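Local atomic coordinates of capsule biosynthesis protein CapD proenzyme (Bacillus anthracis, PDB entry 3GA9), a protein that cleaves the poly-gamma-D-glutamate capsule and, as a transpeptidase, links it by an amide bond to meso-diaminopimelic acid in the peptidoglycan. Residues K222-N227 / K298-K303. Numbering follows the deposited sequence.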
loop_
_atom_site.group_PDB
_atom_site.type_symbol
_atom_site.label_atom_id
_atom_site.label_comp_id
_atom_site.label_asym_id
_atom_site.label_seq_id
_atom_site.Cartn_x
_atom_site.Cartn_y
_atom_site.Cartn_z
ATOM N N LYS A 222 10.892 -9.809 11.167
ATOM C CA LYS A 222 9.766 -10.258 11.964
ATOM C C LYS A 222 8.701 -9.157 12.011
ATOM O O LYS A 222 9.042 -7.983 12.155
ATOM C CB LYS A 222 10.205 -10.708 13.382
ATOM C CG LYS A 222 10.564 -12.234 13.500
ATOM C CD LYS A 222 9.437 -13.168 12.928
ATOM C CE LYS A 222 9.436 -14.603 13.527
ATOM N NZ LYS A 222 8.058 -15.226 13.586
ATOM N N PRO A 223 7.414 -9.527 11.858
ATOM C CA PRO A 223 6.325 -8.551 12.046
ATOM C C PRO A 223 6.348 -7.957 13.450
ATOM O O PRO A 223 6.780 -8.609 14.392
ATOM C CB PRO A 223 5.060 -9.383 11.866
ATOM C CG PRO A 223 5.499 -10.573 11.048
ATOM C CD PRO A 223 6.929 -10.833 11.383
ATOM N N VAL A 224 5.921 -6.711 13.585
ATOM C CA VAL A 224 5.642 -6.166 14.893
ATOM C C VAL A 224 4.417 -6.908 15.392
ATOM O O VAL A 224 3.405 -6.926 14.713
ATOM C CB VAL A 224 5.340 -4.689 14.812
ATOM C CG1 VAL A 224 5.104 -4.133 16.202
ATOM C CG2 VAL A 224 6.473 -3.930 14.131
ATOM N N LYS A 225 4.522 -7.575 16.542
ATOM C CA LYS A 225 3.368 -8.270 17.153
ATOM C C LYS A 225 2.931 -7.472 18.361
ATOM O O LYS A 225 3.771 -7.087 19.170
ATOM C CB LYS A 225 3.720 -9.682 17.609
ATOM C CG LYS A 225 3.946 -10.638 16.485
ATOM C CD LYS A 225 4.976 -11.709 16.864
ATOM C CE LYS A 225 5.989 -11.951 15.708
ATOM N NZ LYS A 225 5.418 -12.572 14.455
ATOM N N GLY A 226 1.631 -7.207 18.473
ATOM C CA GLY A 226 1.081 -6.505 19.628
ATOM C C GLY A 226 -0.301 -7.064 19.878
ATOM O O GLY A 226 -0.646 -8.137 19.375
ATOM N N ASN A 227 -1.091 -6.349 20.674
ATOM C CA ASN A 227 -2.525 -6.632 20.749
ATOM C C ASN A 227 -3.317 -5.355 20.874
ATOM O O ASN A 227 -2.841 -4.359 21.423
ATOM C CB ASN A 227 -2.885 -7.580 21.905
ATOM C CG ASN A 227 -2.517 -7.000 23.254
ATOM O OD1 ASN A 227 -3.273 -6.204 23.855
ATOM N ND2 ASN A 227 -1.330 -7.373 23.732
ATOM N N LYS A 298 8.732 -4.029 21.919
ATOM C CA LYS A 298 8.782 -3.233 23.136
ATOM C C LYS A 298 8.026 -1.908 23.003
ATOM O O LYS A 298 7.273 -1.528 23.914
ATOM C CB LYS A 298 10.237 -3.019 23.609
ATOM C CG LYS A 298 10.690 -4.000 24.724
ATOM C CD LYS A 298 11.152 -5.366 24.193
ATOM C CE LYS A 298 11.928 -6.173 25.266
ATOM N NZ LYS A 298 13.244 -5.561 25.664
HETATM N N MSE A 299 8.194 -1.228 21.872
HETATM C CA MSE A 299 7.562 0.073 21.672
HETATM C C MSE A 299 6.051 0.050 21.503
HETATM O O MSE A 299 5.442 1.077 21.219
HETATM C CB MSE A 299 8.162 0.768 20.480
HETATM C CG MSE A 299 9.253 1.668 20.853
HETATM SE SE MSE A 299 10.504 1.227 19.524
HETATM C CE MSE A 299 10.015 2.432 18.076
ATOM N N VAL A 300 5.452 -1.106 21.714
ATOM C CA VAL A 300 4.070 -1.330 21.332
ATOM C C VAL A 300 3.262 -2.032 22.445
ATOM O O VAL A 300 2.040 -2.199 22.331
ATOM C CB VAL A 300 4.058 -2.059 19.947
ATOM C CG1 VAL A 300 3.299 -3.384 19.961
ATOM C CG2 VAL A 300 3.567 -1.131 18.876
ATOM N N SER A 301 3.966 -2.410 23.521
ATOM C CA SER A 301 3.390 -3.080 24.712
ATOM C C SER A 301 2.558 -2.131 25.591
ATOM O O SER A 301 2.842 -0.919 25.672
ATOM C CB SER A 301 4.500 -3.712 25.568
ATOM O OG SER A 301 5.382 -2.713 26.084
ATOM N N ASP A 302 1.552 -2.701 26.261
ATOM C CA ASP A 302 0.664 -1.938 27.147
ATOM C C ASP A 302 1.443 -1.056 28.139
ATOM O O ASP A 302 1.016 0.055 28.432
ATOM C CB ASP A 302 -0.320 -2.868 27.874
ATOM C CG ASP A 302 -1.381 -3.440 26.945
ATOM O OD1 ASP A 302 -1.049 -4.325 26.129
ATOM O OD2 ASP A 302 -2.556 -3.001 27.015
ATOM N N LYS A 303 2.584 -1.550 28.628
ATOM C CA LYS A 303 3.450 -0.745 29.493
ATOM C C LYS A 303 4.141 0.429 28.789
ATOM O O LYS A 303 4.250 1.520 29.376
ATOM C CB LYS A 303 4.520 -1.581 30.191
ATOM C CG LYS A 303 5.580 -0.663 30.859
ATOM C CD LYS A 303 6.405 -1.353 31.913
ATOM C CE LYS A 303 5.593 -1.587 33.173
ATOM N NZ LYS A 303 6.287 -2.574 34.012
#
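Val300 meets the strand residues Val224, Lys225 and Gly226 chiefly through CG1. Val300 CG1 lies 3.8 Å from Gly226 CA and equally 3.8 Å from Lys225 O, so the methyl rests directly on the backbone; at Gly226 no side chain intervenes. The apolar part of the contact is completed at 4.2 Å by Val224 CG1 and Val300 CG1, with Val300 CG2 almost as close, both valines directing their CB atoms across the interface. No hydrogen bond joins the two segments. Farther along, Asn227 and Asp302 approach with their long axes at about a right angle, yet the amide and carboxylate planes differ by just 18°. Asn227 OD1 and Asp302 OD1 are 3.7 Å apart, a proximity rather than a bond; the carboxylate oxygen instead forms a salt bridge with Lys250 NZ. The same NZ donates a hydrogen bond to Asn227 O, so one lysine of helix 242-254 bridges the two segments.

Residues 222-227 belong to strand 219-228, which lies between strands 78-83 and 231-235 of an antiparallel sheet in this N-terminal chain of two-chain CapD, a gamma-glutamyltranspeptidase of the Ntn clan. Backbone bonds from Val224 to Thr235 and from Gly226 to Val233 hold it to strand 231-235. Helix 242-254 touches both segments, Val243 meeting Val224 and Leu246 meeting Val300.

Next in the chain after Val300, Ser301 is the N-cap of helix 302-306. With its OG beside both backbone N and carbonyl carbon (chi1 63°), it donates to Lys298 O at 3.1 Å, the C=O...OG angle being 140°, and accepts a weak hydrogen bond from Tyr304 N.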